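Side-chain contacts in nitrate reductase (Ulva prolifera, PDB 5YLY), which catalyses the first step of nitrate assimilation, and whose cytochrome b5 reductase domain, the part crystallised here, carries FAD and probably takes electrons from NADH: residues I142-Y147 and Y153-L158; H226-R231 and L245-R250; A273-L278 and F283-T288. All blocks are in the same frame, centred on the assembly; numbering follows the deposited sequence.

Interaction 1. Residues I142-Y147 and Y153-L158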
loop_
_atom_site.group_PDB
_atom_site.type_symbol
_atom_site.label_atom_id
_atom_site.label_comp_id
_atom_site.label_asym_id
_atom_site.label_seq_id
_atom_site.Cartn_x
_atom_site.Cartn_y
_atom_site.Cartn_z
ATOM N N ILE A 142 -2.229 11.514 -6.445
ATOM C CA ILE A 142 -0.949 11.339 -7.104
ATOM C C ILE A 142 -0.908 9.951 -7.705
ATOM O O ILE A 142 -1.232 8.969 -7.032
ATOM C CB ILE A 142 0.251 11.496 -6.108
ATOM C CG1 ILE A 142 0.095 12.726 -5.152
ATOM C CG2 ILE A 142 1.593 11.511 -6.871
ATOM C CD1 ILE A 142 0.149 14.151 -5.794
ATOM N N GLY A 143 -0.387 9.862 -8.927
ATOM C CA GLY A 143 -0.204 8.545 -9.506
ATOM C C GLY A 143 -0.665 8.440 -10.927
ATOM O O GLY A 143 -1.521 9.204 -11.358
ATOM N N HIS A 144 -0.105 7.471 -11.627
ATOM C CA HIS A 144 -0.300 7.207 -13.056
ATOM C C HIS A 144 -1.207 5.995 -13.306
ATOM O O HIS A 144 -1.715 5.827 -14.414
ATOM C CB HIS A 144 1.087 6.968 -13.687
ATOM C CG HIS A 144 1.877 5.929 -12.944
ATOM N ND1 HIS A 144 1.861 4.593 -13.333
ATOM C CD2 HIS A 144 2.599 6.045 -11.802
ATOM C CE1 HIS A 144 2.592 3.951 -12.440
ATOM N NE2 HIS A 144 3.058 4.780 -11.495
ATOM N N PHE A 145 -1.331 5.115 -12.311
ATOM C CA PHE A 145 -2.144 3.908 -12.408
ATOM C C PHE A 145 -3.526 4.151 -11.763
ATOM O O PHE A 145 -3.624 4.613 -10.616
ATOM C CB PHE A 145 -1.431 2.712 -11.749
ATOM C CG PHE A 145 -2.238 1.434 -11.727
ATOM C CD1 PHE A 145 -2.244 0.578 -12.821
ATOM C CD2 PHE A 145 -2.959 1.066 -10.594
ATOM C CE1 PHE A 145 -2.979 -0.614 -12.788
ATOM C CE2 PHE A 145 -3.680 -0.131 -10.558
ATOM C CZ PHE A 145 -3.708 -0.946 -11.669
ATOM N N HIS A 146 -4.578 3.788 -12.496
ATOM C CA HIS A 146 -5.945 3.973 -12.031
ATOM C C HIS A 146 -6.768 2.726 -12.350
ATOM O O HIS A 146 -7.006 2.434 -13.512
ATOM C CB HIS A 146 -6.547 5.219 -12.722
ATOM C CG HIS A 146 -7.955 5.584 -12.342
ATOM N ND1 HIS A 146 -8.590 5.037 -11.236
ATOM C CD2 HIS A 146 -8.764 6.519 -12.886
ATOM C CE1 HIS A 146 -9.777 5.616 -11.182
ATOM N NE2 HIS A 146 -9.923 6.518 -12.146
ATOM N N TYR A 147 -7.214 2.016 -11.325
ATOM C CA TYR A 147 -8.097 0.859 -11.519
ATOM C C TYR A 147 -9.471 1.532 -11.435
ATOM O O TYR A 147 -9.972 1.788 -10.333
ATOM C CB TYR A 147 -7.878 -0.165 -10.384
ATOM C CG TYR A 147 -8.722 -1.413 -10.546
ATOM C CD1 TYR A 147 -8.350 -2.420 -11.435
ATOM C CD2 TYR A 147 -9.905 -1.577 -9.827
ATOM C CE1 TYR A 147 -9.131 -3.568 -11.596
ATOM C CE2 TYR A 147 -10.693 -2.720 -9.980
ATOM C CZ TYR A 147 -10.308 -3.703 -10.875
ATOM O OH TYR A 147 -11.041 -4.851 -10.984
ATOM N N TYR A 153 -8.189 -1.014 -16.089
ATOM C CA TYR A 153 -7.243 -0.036 -15.547
ATOM C C TYR A 153 -6.731 0.917 -16.630
ATOM O O TYR A 153 -6.822 0.648 -17.838
ATOM C CB TYR A 153 -6.061 -0.718 -14.799
ATOM C CG TYR A 153 -5.055 -1.373 -15.729
ATOM C CD1 TYR A 153 -5.242 -2.674 -16.186
ATOM C CD2 TYR A 153 -3.930 -0.676 -16.177
ATOM C CE1 TYR A 153 -4.349 -3.261 -17.082
ATOM C CE2 TYR A 153 -3.029 -1.254 -17.068
ATOM C CZ TYR A 153 -3.242 -2.548 -17.519
ATOM O OH TYR A 153 -2.339 -3.137 -18.376
ATOM N N LYS A 154 -6.139 2.016 -16.172
ATOM C CA LYS A 154 -5.467 2.997 -17.015
ATOM C C LYS A 154 -4.073 3.115 -16.398
ATOM O O LYS A 154 -3.950 3.120 -15.170
ATOM C CB LYS A 154 -6.143 4.382 -16.933
ATOM C CG LYS A 154 -7.579 4.485 -17.420
ATOM C CD LYS A 154 -8.171 5.803 -16.965
ATOM C CE LYS A 154 -9.497 6.100 -17.594
ATOM N NZ LYS A 154 -10.076 7.328 -16.991
ATOM N N ASN A 155 -3.031 3.151 -17.228
ATOM C CA ASN A 155 -1.651 3.346 -16.778
ATOM C C ASN A 155 -1.101 4.422 -17.700
ATOM O O ASN A 155 -0.934 4.169 -18.900
ATOM C CB ASN A 155 -0.819 2.071 -16.871
ATOM C CG ASN A 155 0.529 2.222 -16.211
ATOM O OD1 ASN A 155 0.682 2.894 -15.184
ATOM N ND2 ASN A 155 1.520 1.552 -16.741
ATOM N N HIS A 156 -0.909 5.641 -17.165
ATOM C CA HIS A 156 -0.533 6.823 -17.941
ATOM C C HIS A 156 -1.620 7.013 -19.021
ATOM O O HIS A 156 -2.793 7.198 -18.675
ATOM C CB HIS A 156 0.904 6.736 -18.520
ATOM C CG HIS A 156 1.986 6.695 -17.481
ATOM N ND1 HIS A 156 2.580 5.501 -17.110
ATOM C CD2 HIS A 156 2.561 7.704 -16.781
ATOM C CE1 HIS A 156 3.486 5.815 -16.192
ATOM N NE2 HIS A 156 3.506 7.128 -15.958
ATOM N N LYS A 157 -1.246 6.874 -20.304
ATOM C CA LYS A 157 -2.124 7.033 -21.467
ATOM C C LYS A 157 -2.731 5.723 -21.965
ATOM O O LYS A 157 -3.689 5.765 -22.749
ATOM C CB LYS A 157 -1.371 7.737 -22.602
ATOM C CG LYS A 157 -0.829 9.097 -22.208
ATOM C CD LYS A 157 -1.943 10.136 -22.029
ATOM C CE LYS A 157 -1.427 11.544 -22.129
ATOM N NZ LYS A 157 -1.213 11.950 -23.546
ATOM N N LEU A 158 -2.179 4.568 -21.518
ATOM C CA LEU A 158 -2.639 3.226 -21.885
ATOM C C LEU A 158 -3.839 2.796 -21.041
ATOM O O LEU A 158 -3.928 3.146 -19.867
ATOM C CB LEU A 158 -1.511 2.191 -21.741
ATOM C CG LEU A 158 -0.255 2.377 -22.614
ATOM C CD1 LEU A 158 0.956 1.705 -21.968
ATOM C CD2 LEU A 158 -0.468 1.836 -24.023
#
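His144 lies against both Asn155 and His156. Its CB sits over one face of the His156 ring, 3.5 Å from the ring centroid, a CH-pi contact displaced toward the rim. CG, placed between the backbone N and the carbonyl carbon (chi1 52°), comes 3.6 Å from NE2 of His156; the planes stay nearly parallel, but the rings have slid so far that they hardly overlap. ND1 then gives its hydrogen to OD1 of Asn155 at 2.8 Å. This bond lies in both the imidazole plane and the carbonyl plane of the amide, and so helps set the rotation of both groups.

Strands 145-149 and 152-155 form an antiparallel beta hairpin, the first two strands of a small three-stranded sheet between the FAD-binding barrel and the NAD-binding domain. Phe145 and Asn155 make a non-hydrogen-bonded pair. Next to them His146 and Lys154 exchange two backbone bonds, N of His146 to O of Lys154 and N of Lys154 to O of His146, each 2.8 Å. A further bond, from N of His156 to O of His144, reaches the type II' turn that starts at Asn155. CE1 of Phe145 approaches CD2 of Tyr153 at 3.5 Å; the side chains cross at about a right angle, yet the ring planes are only 29° apart and scarcely overlap. Ile290 of strand 289-291 packs against both.

Interaction 2. Residues H226-R231 and L245-R250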
loop_
_atom_site.group_PDB
_atom_site.type_symbol
_atom_site.label_atom_id
_atom_site.label_comp_id
_atom_site.label_asym_id
_atom_site.label_seq_id
_atom_site.Cartn_x
_atom_site.Cartn_y
_atom_site.Cartn_z
ATOM N N HIS A 226 0.783 -14.776 0.191
ATOM C CA HIS A 226 1.970 -15.518 0.604
ATOM C C HIS A 226 2.938 -14.515 1.182
ATOM O O HIS A 226 3.012 -13.382 0.701
ATOM C CB HIS A 226 2.607 -16.262 -0.560
ATOM C CG HIS A 226 3.574 -17.313 -0.115
ATOM N ND1 HIS A 226 3.117 -18.568 0.232
ATOM C CD2 HIS A 226 4.910 -17.285 0.061
ATOM C CE1 HIS A 226 4.179 -19.282 0.541
ATOM N NE2 HIS A 226 5.275 -18.558 0.475
ATOM N N TYR A 227 3.659 -14.922 2.234
ATOM C CA TYR A 227 4.606 -14.063 2.938
ATOM C C TYR A 227 6.010 -14.626 2.873
ATOM O O TYR A 227 6.193 -15.844 2.785
ATOM C CB TYR A 227 4.223 -13.965 4.427
ATOM C CG TYR A 227 2.809 -13.515 4.694
ATOM C CD1 TYR A 227 2.497 -12.162 4.808
ATOM C CD2 TYR A 227 1.786 -14.441 4.902
ATOM C CE1 TYR A 227 1.198 -11.741 5.087
ATOM C CE2 TYR A 227 0.477 -14.028 5.163
ATOM C CZ TYR A 227 0.195 -12.682 5.270
ATOM O OH TYR A 227 -1.088 -12.276 5.515
ATOM N N THR A 228 7.015 -13.739 2.978
ATOM C CA THR A 228 8.414 -14.113 3.164
ATOM C C THR A 228 9.013 -13.169 4.182
ATOM O O THR A 228 8.617 -12.005 4.256
ATOM C CB THR A 228 9.250 -14.243 1.878
ATOM O OG1 THR A 228 10.485 -14.898 2.216
ATOM C CG2 THR A 228 9.554 -12.893 1.210
ATOM N N VAL A 229 9.898 -13.691 5.011
ATOM C CA VAL A 229 10.643 -12.908 5.996
ATOM C C VAL A 229 12.124 -13.269 5.847
ATOM O O VAL A 229 12.423 -14.383 5.413
ATOM C CB VAL A 229 10.108 -13.025 7.454
ATOM C CG1 VAL A 229 8.686 -12.470 7.585
ATOM C CG2 VAL A 229 10.190 -14.456 7.968
ATOM N N ASP A 230 13.041 -12.318 6.115
ATOM C CA ASP A 230 14.486 -12.542 5.987
ATOM C C ASP A 230 14.911 -13.575 7.011
ATOM O O ASP A 230 15.405 -14.650 6.651
ATOM C CB ASP A 230 15.275 -11.232 6.205
ATOM C CG ASP A 230 15.057 -10.127 5.182
ATOM O OD1 ASP A 230 14.341 -10.364 4.190
ATOM O OD2 ASP A 230 15.646 -9.043 5.352
ATOM N N ARG A 231 14.653 -13.261 8.289
ATOM C CA ARG A 231 14.995 -14.127 9.406
ATOM C C ARG A 231 13.727 -14.645 10.101
ATOM O O ARG A 231 13.093 -13.937 10.892
ATOM C CB ARG A 231 16.019 -13.489 10.377
ATOM C CG ARG A 231 16.091 -11.956 10.353
ATOM C CD ARG A 231 15.572 -11.343 11.633
ATOM N NE ARG A 231 16.458 -11.572 12.775
ATOM C CZ ARG A 231 16.255 -11.079 13.993
ATOM N NH1 ARG A 231 15.192 -10.320 14.242
ATOM N NH2 ARG A 231 17.116 -11.334 14.970
ATOM N N LEU A 245 12.754 -16.639 -8.114
ATOM C CA LEU A 245 11.863 -17.195 -9.141
ATOM C C LEU A 245 10.906 -18.243 -8.582
ATOM O O LEU A 245 9.721 -18.190 -8.893
ATOM C CB LEU A 245 12.652 -17.767 -10.342
ATOM C CG LEU A 245 11.806 -18.289 -11.519
ATOM C CD1 LEU A 245 10.930 -17.197 -12.128
ATOM C CD2 LEU A 245 12.680 -18.945 -12.583
ATOM N N ASP A 246 11.425 -19.192 -7.768
ATOM C CA ASP A 246 10.631 -20.263 -7.143
ATOM C C ASP A 246 9.500 -19.682 -6.298
ATOM O O ASP A 246 8.367 -20.135 -6.402
ATOM C CB ASP A 246 11.513 -21.166 -6.264
ATOM C CG ASP A 246 11.266 -22.644 -6.472
ATOM O OD1 ASP A 246 10.126 -23.098 -6.208
ATOM O OD2 ASP A 246 12.195 -23.338 -6.949
ATOM N N MET A 247 9.803 -18.663 -5.484
ATOM C CA MET A 247 8.797 -18.022 -4.655
ATOM C C MET A 247 7.731 -17.327 -5.504
ATOM O O MET A 247 6.537 -17.434 -5.190
ATOM C CB MET A 247 9.436 -17.042 -3.683
ATOM C CG MET A 247 8.500 -16.628 -2.561
ATOM S SD MET A 247 9.292 -15.379 -1.517
ATOM C CE MET A 247 10.756 -16.263 -0.969
ATOM N N CYS A 248 8.159 -16.627 -6.588
ATOM C CA CYS A 248 7.217 -15.953 -7.494
ATOM C C CYS A 248 6.332 -16.981 -8.202
ATOM O O CYS A 248 5.144 -16.732 -8.370
ATOM C CB CYS A 248 7.960 -15.073 -8.499
ATOM S SG CYS A 248 8.761 -13.620 -7.766
ATOM N N GLU A 249 6.901 -18.139 -8.609
ATOM C CA GLU A 249 6.111 -19.177 -9.286
ATOM C C GLU A 249 5.109 -19.834 -8.336
ATOM O O GLU A 249 4.019 -20.215 -8.760
ATOM C CB GLU A 249 7.016 -20.229 -9.959
ATOM C CG GLU A 249 7.745 -19.686 -11.180
ATOM C CD GLU A 249 8.803 -20.573 -11.815
ATOM O OE1 GLU A 249 9.362 -21.453 -11.116
ATOM O OE2 GLU A 249 9.105 -20.350 -13.012
ATOM N N ARG A 250 5.483 -19.993 -7.065
ATOM C CA ARG A 250 4.566 -20.589 -6.085
ATOM C C ARG A 250 3.428 -19.642 -5.698
ATOM O O ARG A 250 2.285 -20.069 -5.579
ATOM C CB ARG A 250 5.316 -21.061 -4.823
ATOM C CG ARG A 250 6.202 -22.296 -5.086
ATOM C CD ARG A 250 6.847 -22.866 -3.832
ATOM N NE ARG A 250 7.988 -22.067 -3.370
ATOM C CZ ARG A 250 7.949 -21.216 -2.347
ATOM N NH1 ARG A 250 6.823 -21.038 -1.668
ATOM N NH2 ARG A 250 9.037 -20.537 -1.997
#
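Thr228 and Met247 make the closest packing between strand 223-229 and helix 245-251, which lies against one side of the parallel sheet in the Rossmann-like NAD-binding domain. The segments run nearly antiparallel, their axes 10.1 Å apart, so side chains alone bridge the gap. SD of Met247 rests 3.6 Å from CB of Thr228 and almost as near its CG2, while the terminal CE lies 3.5 Å from OG1 of Thr228. The methionine chain leaves the helix extended and bends only at its last torsion (chi3 -59°), which turns the methyl toward the hydroxyl side of the threonine. That hydroxyl is held elsewhere, by a hydrogen bond with the carbonyl oxygen of Gly241.

One turn further along the helix, Arg250 reaches His226. NH1 of Arg250 comes within 3.6 Å of NE2 of His226, a contact and not a hydrogen bond, with the guanidinium presenting its edge and its plane turned 69° from the imidazole. Ser239 of the neighbouring strand 239-240 links the two: its OG hydrogen-bonds with NE2 of His226 and with NH2 of Arg250, gathering both side chains around one hydroxyl. Leu197 of strand 193-200 packs against both His226 and Met247. On the helix itself, NE of Arg250 makes a long salt bridge with OD1 of Asp246, 3.7 Å away and near the guanidinium plane.

Interaction 3. Residues A273-L278 and F283-T288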
loop_
_atom_site.group_PDB
_atom_site.type_symbol
_atom_site.label_atom_id
_atom_site.label_comp_id
_atom_site.label_asym_id
_atom_site.label_seq_id
_atom_site.Cartn_x
_atom_site.Cartn_y
_atom_site.Cartn_z
ATOM N N ALA A 273 15.169 -8.077 -7.079
ATOM C CA ALA A 273 14.491 -9.331 -6.731
ATOM C C ALA A 273 13.169 -9.587 -7.453
ATOM O O ALA A 273 12.786 -10.746 -7.599
ATOM C CB ALA A 273 14.281 -9.420 -5.225
ATOM N N CYS A 274 12.443 -8.528 -7.843
ATOM C CA CYS A 274 11.123 -8.672 -8.430
ATOM C C CYS A 274 11.096 -8.692 -9.941
ATOM O O CYS A 274 10.623 -9.677 -10.498
ATOM C CB CYS A 274 10.180 -7.612 -7.884
ATOM S SG CYS A 274 9.987 -7.692 -6.095
ATOM N N HIS A 275 11.448 -7.563 -10.590
ATOM C CA HIS A 275 11.394 -7.449 -12.048
ATOM C C HIS A 275 12.129 -8.570 -12.778
ATOM O O HIS A 275 11.556 -9.101 -13.728
ATOM C CB HIS A 275 11.859 -6.070 -12.541
ATOM C CG HIS A 275 10.854 -4.994 -12.276
ATOM N ND1 HIS A 275 9.663 -4.942 -12.961
ATOM C CD2 HIS A 275 10.906 -3.959 -11.414
ATOM C CE1 HIS A 275 9.023 -3.888 -12.483
ATOM N NE2 HIS A 275 9.738 -3.263 -11.555
ATOM N N PRO A 276 13.361 -8.977 -12.376
ATOM C CA PRO A 276 14.025 -10.075 -13.097
ATOM C C PRO A 276 13.204 -11.373 -13.136
ATOM O O PRO A 276 13.136 -12.039 -14.174
ATOM C CB PRO A 276 15.347 -10.238 -12.338
ATOM C CG PRO A 276 15.600 -8.904 -11.730
ATOM C CD PRO A 276 14.231 -8.462 -11.294
ATOM N N ASN A 277 12.576 -11.709 -12.008
ATOM C CA ASN A 277 11.764 -12.912 -11.842
ATOM C C ASN A 277 10.403 -12.805 -12.537
ATOM O O ASN A 277 9.964 -13.782 -13.146
ATOM C CB ASN A 277 11.665 -13.270 -10.357
ATOM C CG ASN A 277 13.010 -13.751 -9.840
ATOM O OD1 ASN A 277 13.657 -14.603 -10.449
ATOM N ND2 ASN A 277 13.522 -13.142 -8.782
ATOM N N LEU A 278 9.750 -11.617 -12.500
ATOM C CA LEU A 278 8.486 -11.421 -13.229
ATOM C C LEU A 278 8.763 -11.491 -14.743
ATOM O O LEU A 278 7.968 -12.072 -15.494
ATOM C CB LEU A 278 7.828 -10.082 -12.878
ATOM C CG LEU A 278 7.310 -9.936 -11.453
ATOM C CD1 LEU A 278 7.007 -8.485 -11.141
ATOM C CD2 LEU A 278 6.044 -10.768 -11.220
ATOM N N PHE A 283 6.231 -11.354 -17.783
ATOM C CA PHE A 283 5.856 -9.951 -17.634
ATOM C C PHE A 283 6.860 -9.006 -18.298
ATOM O O PHE A 283 7.974 -9.411 -18.631
ATOM C CB PHE A 283 5.588 -9.593 -16.156
ATOM C CG PHE A 283 4.423 -10.377 -15.597
ATOM C CD1 PHE A 283 3.117 -9.921 -15.755
ATOM C CD2 PHE A 283 4.631 -11.574 -14.916
ATOM C CE1 PHE A 283 2.037 -10.655 -15.255
ATOM C CE2 PHE A 283 3.554 -12.299 -14.406
ATOM C CZ PHE A 283 2.259 -11.836 -14.585
ATOM N N GLU A 284 6.434 -7.755 -18.530
ATOM C CA GLU A 284 7.218 -6.720 -19.199
ATOM C C GLU A 284 7.187 -5.442 -18.350
ATOM O O GLU A 284 6.116 -4.865 -18.143
ATOM C CB GLU A 284 6.609 -6.470 -20.588
ATOM C CG GLU A 284 7.503 -5.745 -21.574
ATOM C CD GLU A 284 6.838 -5.432 -22.905
ATOM O OE1 GLU A 284 5.751 -5.992 -23.183
ATOM O OE2 GLU A 284 7.386 -4.591 -23.652
ATOM N N LYS A 285 8.364 -5.011 -17.861
ATOM C CA LYS A 285 8.519 -3.805 -17.047
ATOM C C LYS A 285 7.917 -2.573 -17.733
ATOM O O LYS A 285 8.207 -2.320 -18.899
ATOM C CB LYS A 285 9.997 -3.559 -16.689
ATOM C CG LYS A 285 10.157 -2.569 -15.531
ATOM C CD LYS A 285 11.560 -2.024 -15.393
ATOM C CE LYS A 285 11.591 -0.910 -14.373
ATOM N NZ LYS A 285 12.897 -0.201 -14.356
ATOM N N GLY A 286 7.042 -1.873 -17.012
ATOM C CA GLY A 286 6.370 -0.664 -17.476
ATOM C C GLY A 286 5.125 -0.875 -18.306
ATOM O O GLY A 286 4.407 0.091 -18.576
ATOM N N VAL A 287 4.871 -2.121 -18.756
ATOM C CA VAL A 287 3.703 -2.431 -19.582
ATOM C C VAL A 287 2.791 -3.420 -18.817
ATOM O O VAL A 287 1.631 -3.083 -18.561
ATOM C CB VAL A 287 4.044 -2.828 -21.057
ATOM C CG1 VAL A 287 5.534 -2.740 -21.366
ATOM C CG2 VAL A 287 3.398 -4.118 -21.554
ATOM N N THR A 288 3.315 -4.594 -18.409
ATOM C CA THR A 288 2.503 -5.568 -17.649
ATOM C C THR A 288 2.991 -5.720 -16.201
ATOM O O THR A 288 2.356 -6.417 -15.413
ATOM C CB THR A 288 2.358 -6.913 -18.358
ATOM O OG1 THR A 288 3.643 -7.488 -18.567
ATOM C CG2 THR A 288 1.576 -6.814 -19.661
#
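With CG opposite its backbone N (chi1 -163°) and an extended chain, Lys285 lays its CG against His275, whose ring is turned to the loop by a CG beside its own N (chi1 -74°). Helix 267-280 and the loop that follows it lead to strand 289-291, an edge strand of the nucleotide-binding domain's parallel sheet, of Rossmann-like fold, and the contact packs this loop back on its helix. CG of Lys285 rests over one face of the His275 imidazole, 3.8 Å from the centroid and toward the rim, a CH-pi contact in which the lysine crosses the histidine at about a right angle. NE2 of His275 is hydrogen-bonded to OE2 of Glu291, a residue of that edge strand, so the ring is held from two directions.

Near the end of the helix, O of Leu278 accepts from the backbone N of Phe283 in the loop (3.0 Å), the donor sitting above the carbonyl plane. CB of Leu278 packs 4.0 Å from CB of Phe283, and both side chains also touch Ser261 of strand 259-264 and Ser289 of strand 289-291, which puts them between the helix and the sheet. The Phe283 ring turns its edge to the same carbonyl that its backbone N grips: CD2 of Phe283 lies 3.4 Å from O of Leu278, close to the ring plane.

From the N terminus, the chain closes three loops in series; none nests in or crosses another. Interaction 1 comes first and closes the short hairpin after strand 135-142, between the FAD-binding sheet and the NAD-binding domain. Interaction 2 follows within the latter, spanning the connection from strand 223-229 through the short strand 239-240 to helix 245-251. Interaction 3 closes the last loop, between helix 267-280 and strand 289-291. Despite this order, interaction 3 is the spatial middle: Asn277 packs against Leu245 and Cys248 of interaction 2, while Gly286 and Val287 pack against Asn155 and Tyr153, joining the hairpin of interaction 1 to the NAD-binding domain. Interactions 1 and 2 do not touch, their nearest atoms being about 18 Å apart.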